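Local structure of SnoN,Epimerase SnoN (5EP9) at residues A[50-64]-A[94-106]. The protein is an iron-binding, alpha-ketoglutarate-dependent epimerase of nogalamycin biosynthesis, probably related to the non-heme iron dioxygenases. Residues are numbered along the deposited sequence; the frame is centred on the assembly and turned at random.
Sequences GVLDAGEVAEYLAEA and SDTMRRLATHPRI
Tyr60 and Leu100 sit at the middle of a helix-helix packing in which the short segments 54-64 and 95-101, their N-to-C directions 132° apart in a steeply inclined, broadly antiparallel crossing, lie against the larger beta-sheet of this cupin-type fold, within the first SnoN part of the fusion. Leu100 lays its CB over one face of the tyrosine ring in a CH-pi contact, 3.9 Å from the ring centroid, while Thr96 CG2 abuts Tyr60 CD1. The pair illustrates how an apolar centre can be flanked by polar links at its ends. Toward one end, His103 NE2 donates a nearly straight bond (164°) to Glu56 OE2 over 2.8 Å; the oxygen lies in the imidazole plane, yet the nitrogen approaches well out of the carboxylate plane. Leu52 CD2 lies over one face of that imidazole and Pro104 CD over the opposite one, both displaced toward the rim. At the far end, Ser94 OG donates to Glu63 OE2 over 2.6 Å, a carboxylate also bridged to Arg66. A bend at chi2 (74°) swings the Glu63 carboxylate to the serine. Between these two polar ends, nearer the surface, Glu59 OE2 makes a long, weak salt bridge to Arg99 NH1 at 3.4 Å, and a water joins the same oxygen to Thr96 OG1. Beneath, Ile106 rests on Ala159 and Val161 of the sheet, and Leu100 on Thr239 of the second part. Three of the polar partners also serve helix starts: Glu56 forms a capping box with Asp53, whose N holds Glu56 OE1, His103 ND1 accepts weakly from Arg105 N, and Ser94 OG accepts from Met97 N at 3.0 Å.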
loop_
_atom_site.group_PDB
_atom_site.type_symbol
_atom_site.label_atom_id
_atom_site.label_comp_id
_atom_site.label_asym_id
_atom_site.label_seq_id
_atom_site.Cartn_x
_atom_site.Cartn_y
_atom_site.Cartn_z
ATOM N N GLY A 50 2.758 13.497 -9.076
ATOM C CA GLY A 50 4.089 13.595 -9.681
ATOM C C GLY A 50 5.188 13.229 -8.685
ATOM O O GLY A 50 6.167 13.861 -8.572
ATOM N N VAL A 51 4.947 12.179 -7.924
ATOM C CA VAL A 51 5.960 11.733 -6.994
ATOM C C VAL A 51 7.148 11.053 -7.768
ATOM O O VAL A 51 8.279 11.129 -7.340
ATOM C CB VAL A 51 5.318 10.913 -5.893
ATOM C CG1 VAL A 51 5.158 9.458 -6.258
ATOM C CG2 VAL A 51 6.158 10.987 -4.705
ATOM N N LEU A 52 6.839 10.382 -8.862
ATOM C CA LEU A 52 7.802 9.870 -9.798
ATOM C C LEU A 52 7.840 10.702 -11.046
ATOM O O LEU A 52 6.800 11.196 -11.519
ATOM C CB LEU A 52 7.438 8.449 -10.235
ATOM C CG LEU A 52 7.368 7.375 -9.166
ATOM C CD1 LEU A 52 7.019 6.005 -9.784
ATOM C CD2 LEU A 52 8.674 7.292 -8.373
ATOM N N ASP A 53 9.046 10.906 -11.576
ATOM C CA ASP A 53 9.130 11.612 -12.844
ATOM C C ASP A 53 8.781 10.665 -14.001
ATOM O O ASP A 53 8.581 9.475 -13.757
ATOM C CB ASP A 53 10.455 12.386 -12.965
ATOM C CG ASP A 53 11.669 11.472 -13.114
ATOM O OD1 ASP A 53 11.564 10.368 -13.695
ATOM O OD2 ASP A 53 12.751 11.993 -12.721
ATOM N N ALA A 54 8.811 11.159 -15.244
ATOM C CA ALA A 54 8.367 10.348 -16.386
ATOM C C ALA A 54 9.360 9.142 -16.647
ATOM O O ALA A 54 8.903 8.045 -16.984
ATOM C CB ALA A 54 8.285 11.212 -17.643
ATOM N N GLY A 55 10.647 9.411 -16.534
ATOM C CA GLY A 55 11.628 8.339 -16.685
ATOM C C GLY A 55 11.503 7.205 -15.655
ATOM O O GLY A 55 11.648 6.003 -15.969
ATOM N N GLU A 56 11.242 7.611 -14.430
ATOM C CA GLU A 56 11.047 6.655 -13.344
ATOM C C GLU A 56 9.851 5.844 -13.569
ATOM O O GLU A 56 9.872 4.609 -13.400
ATOM C CB GLU A 56 10.920 7.359 -12.038
ATOM C CG GLU A 56 12.237 8.003 -11.583
ATOM C CD GLU A 56 12.039 8.750 -10.244
ATOM O OE1 GLU A 56 11.144 9.619 -10.108
ATOM O OE2 GLU A 56 12.886 8.550 -9.372
ATOM N N VAL A 57 8.750 6.520 -13.940
ATOM C CA VAL A 57 7.572 5.769 -14.278
ATOM C C VAL A 57 7.897 4.679 -15.372
ATOM O O VAL A 57 7.574 3.504 -15.287
ATOM C CB VAL A 57 6.427 6.695 -14.717
ATOM C CG1 VAL A 57 5.330 5.863 -15.324
ATOM C CG2 VAL A 57 5.882 7.471 -13.531
ATOM N N ALA A 58 8.495 5.111 -16.437
ATOM C CA ALA A 58 8.836 4.166 -17.594
ATOM C C ALA A 58 9.783 3.000 -17.214
ATOM O O ALA A 58 9.474 1.814 -17.515
ATOM C CB ALA A 58 9.474 4.863 -18.716
ATOM N N GLU A 59 10.745 3.319 -16.399
ATOM C CA GLU A 59 11.488 2.243 -15.696
ATOM C C GLU A 59 10.688 1.228 -14.772
ATOM O O GLU A 59 10.742 -0.017 -14.980
ATOM C CB GLU A 59 12.508 2.855 -14.830
ATOM C CG GLU A 59 13.557 1.781 -14.483
ATOM C CD GLU A 59 14.720 2.252 -13.610
ATOM O OE1 GLU A 59 14.748 3.442 -13.175
ATOM O OE2 GLU A 59 15.556 1.345 -13.314
ATOM N N TYR A 60 9.921 1.753 -13.821
ATOM C CA TYR A 60 9.172 0.891 -12.879
ATOM C C TYR A 60 8.062 0.159 -13.635
ATOM O O TYR A 60 7.759 -0.960 -13.358
ATOM C CB TYR A 60 8.721 1.671 -11.646
ATOM C CG TYR A 60 9.882 2.207 -10.886
ATOM C CD1 TYR A 60 10.894 1.349 -10.441
ATOM C CD2 TYR A 60 10.000 3.556 -10.564
ATOM C CE1 TYR A 60 12.031 1.833 -9.779
ATOM C CE2 TYR A 60 11.101 4.033 -9.846
ATOM C CZ TYR A 60 12.113 3.155 -9.467
ATOM O OH TYR A 60 13.170 3.617 -8.735
ATOM N N LEU A 61 7.459 0.806 -14.620
ATOM C CA LEU A 61 6.368 0.196 -15.373
ATOM C C LEU A 61 6.886 -1.020 -16.116
ATOM O O LEU A 61 6.294 -2.074 -16.083
ATOM C CB LEU A 61 5.752 1.194 -16.358
ATOM C CG LEU A 61 4.717 0.604 -17.325
ATOM C CD1 LEU A 61 3.535 -0.107 -16.618
ATOM C CD2 LEU A 61 4.195 1.728 -18.226
ATOM N N ALA A 62 8.041 -0.883 -16.773
ATOM C CA ALA A 62 8.565 -2.009 -17.539
ATOM C C ALA A 62 8.836 -3.134 -16.604
ATOM O O ALA A 62 8.727 -4.298 -16.982
ATOM C CB ALA A 62 9.882 -1.662 -18.347
ATOM N N GLU A 63 9.411 -2.813 -15.475
ATOM C CA GLU A 63 9.822 -3.877 -14.532
ATOM C C GLU A 63 8.488 -4.548 -13.949
ATOM O O GLU A 63 8.427 -5.753 -13.798
ATOM C CB GLU A 63 10.658 -3.322 -13.421
ATOM C CG GLU A 63 10.966 -4.350 -12.329
ATOM C CD GLU A 63 12.002 -5.403 -12.717
ATOM O OE1 GLU A 63 12.433 -5.469 -13.884
ATOM O OE2 GLU A 63 12.351 -6.210 -11.823
ATOM N N ALA A 64 7.491 -3.741 -13.671
ATOM C CA ALA A 64 6.163 -4.286 -13.262
ATOM C C ALA A 64 5.629 -5.263 -14.272
ATOM O O ALA A 64 5.266 -6.402 -13.910
ATOM C CB ALA A 64 5.148 -3.212 -13.006
ATOM N N SER A 94 13.397 -8.406 -6.911
ATOM C CA SER A 94 13.702 -7.370 -7.868
ATOM C C SER A 94 14.328 -6.163 -7.213
ATOM O O SER A 94 13.693 -5.463 -6.457
ATOM C CB SER A 94 12.364 -6.927 -8.522
ATOM O OG SER A 94 12.558 -5.731 -9.273
ATOM N N ASP A 95 15.561 -5.938 -7.502
ATOM C CA ASP A 95 16.219 -4.731 -7.012
ATOM C C ASP A 95 15.345 -3.431 -7.460
ATOM O O ASP A 95 15.363 -2.440 -6.754
ATOM C CB ASP A 95 17.633 -4.644 -7.548
ATOM C CG ASP A 95 18.520 -5.812 -6.921
ATOM O OD1 ASP A 95 18.067 -6.352 -5.880
ATOM O OD2 ASP A 95 19.613 -6.165 -7.418
ATOM N N THR A 96 14.823 -3.447 -8.676
ATOM C CA THR A 96 14.313 -2.319 -9.289
ATOM C C THR A 96 13.005 -1.958 -8.413
ATOM O O THR A 96 12.883 -0.866 -7.923
ATOM C CB THR A 96 13.971 -2.579 -10.770
ATOM O OG1 THR A 96 15.175 -2.679 -11.524
ATOM C CG2 THR A 96 13.165 -1.429 -11.347
ATOM N N MET A 97 12.237 -2.964 -8.087
ATOM C CA MET A 97 11.233 -2.789 -7.146
ATOM C C MET A 97 11.665 -2.407 -5.707
ATOM O O MET A 97 10.988 -1.591 -5.048
ATOM C CB MET A 97 10.229 -3.999 -7.143
ATOM C CG MET A 97 9.478 -4.142 -8.458
ATOM S SD MET A 97 8.619 -2.579 -8.814
ATOM C CE MET A 97 8.099 -2.850 -10.468
ATOM N N ARG A 98 12.781 -2.904 -5.257
ATOM C CA ARG A 98 13.283 -2.433 -4.005
ATOM C C ARG A 98 13.637 -0.969 -4.062
ATOM O O ARG A 98 13.501 -0.286 -3.017
ATOM C CB ARG A 98 14.498 -3.271 -3.495
ATOM C CG ARG A 98 14.778 -3.119 -1.981
ATOM C CD ARG A 98 15.970 -4.000 -1.580
ATOM N NE ARG A 98 16.124 -4.177 -0.119
ATOM C CZ ARG A 98 16.641 -3.272 0.727
ATOM N NH1 ARG A 98 17.006 -2.063 0.291
ATOM N NH2 ARG A 98 16.837 -3.560 2.024
ATOM N N ARG A 99 14.201 -0.514 -5.185
ATOM C CA ARG A 99 14.505 0.928 -5.286
ATOM C C ARG A 99 13.223 1.740 -5.202
ATOM O O ARG A 99 13.187 2.820 -4.639
ATOM C CB ARG A 99 15.282 1.329 -6.544
ATOM C CG ARG A 99 16.758 0.879 -6.450
ATOM C CD ARG A 99 17.661 1.391 -7.564
ATOM N NE ARG A 99 17.735 0.439 -8.645
ATOM C CZ ARG A 99 16.980 0.458 -9.732
ATOM N NH1 ARG A 99 16.023 1.403 -9.922
ATOM N NH2 ARG A 99 17.174 -0.528 -10.624
ATOM N N LEU A 100 12.171 1.244 -5.804
ATOM C CA LEU A 100 10.869 1.957 -5.692
ATOM C C LEU A 100 10.332 1.958 -4.241
ATOM O O LEU A 100 9.777 2.952 -3.763
ATOM C CB LEU A 100 9.836 1.419 -6.703
ATOM C CG LEU A 100 8.455 1.998 -6.674
ATOM C CD1 LEU A 100 8.445 3.499 -6.874
ATOM C CD2 LEU A 100 7.631 1.287 -7.711
ATOM N N ALA A 101 10.423 0.805 -3.598
ATOM C CA ALA A 101 9.986 0.619 -2.203
ATOM C C ALA A 101 10.675 1.545 -1.217
ATOM O O ALA A 101 10.069 2.037 -0.269
ATOM C CB ALA A 101 10.188 -0.807 -1.772
ATOM N N THR A 102 11.937 1.831 -1.500
ATOM C CA THR A 102 12.756 2.746 -0.712
ATOM C C THR A 102 13.061 4.078 -1.399
ATOM O O THR A 102 13.882 4.823 -0.960
ATOM C CB THR A 102 14.092 2.065 -0.301
ATOM O OG1 THR A 102 14.754 1.604 -1.467
ATOM C CG2 THR A 102 13.806 0.869 0.589
ATOM N N HIS A 103 12.329 4.403 -2.450
ATOM C CA HIS A 103 12.464 5.625 -3.145
ATOM C C HIS A 103 12.620 6.804 -2.181
ATOM O O HIS A 103 11.775 7.004 -1.286
ATOM C CB HIS A 103 11.245 5.824 -4.028
ATOM C CG HIS A 103 11.411 6.895 -5.041
ATOM N ND1 HIS A 103 11.241 8.228 -4.730
ATOM C CD2 HIS A 103 11.814 6.851 -6.340
ATOM C CE1 HIS A 103 11.526 8.954 -5.801
ATOM N NE2 HIS A 103 11.866 8.141 -6.788
ATOM N N PRO A 104 13.598 7.649 -2.385
ATOM C CA PRO A 104 13.831 8.698 -1.373
ATOM C C PRO A 104 12.701 9.672 -1.135
ATOM O O PRO A 104 12.509 10.118 -0.014
ATOM C CB PRO A 104 15.111 9.492 -1.883
ATOM C CG PRO A 104 15.776 8.545 -2.831
ATOM C CD PRO A 104 14.711 7.538 -3.339
ATOM N N ARG A 105 12.061 10.075 -2.189
ATOM C CA ARG A 105 10.979 11.009 -2.068
ATOM C C ARG A 105 9.729 10.402 -1.429
ATOM O O ARG A 105 9.087 11.020 -0.609
ATOM C CB ARG A 105 10.691 11.603 -3.447
ATOM C CG ARG A 105 9.722 12.750 -3.336
ATOM C CD ARG A 105 9.762 13.679 -4.520
ATOM N NE ARG A 105 8.466 14.379 -4.458
ATOM C CZ ARG A 105 7.837 14.944 -5.492
ATOM N NH1 ARG A 105 8.387 14.926 -6.712
ATOM N NH2 ARG A 105 6.654 15.541 -5.293
ATOM N N ILE A 106 9.366 9.206 -1.858
ATOM C CA ILE A 106 8.249 8.491 -1.285
ATOM C C ILE A 106 8.486 8.246 0.214
ATOM O O ILE A 106 7.607 8.439 1.077
ATOM C CB ILE A 106 8.013 7.181 -2.022
ATOM C CG1 ILE A 106 7.569 7.492 -3.429
ATOM C CG2 ILE A 106 6.933 6.335 -1.295
ATOM C CD1 ILE A 106 7.222 6.310 -4.297
HETATM O O HOH W 1 15.195 -1.130 -14.231
#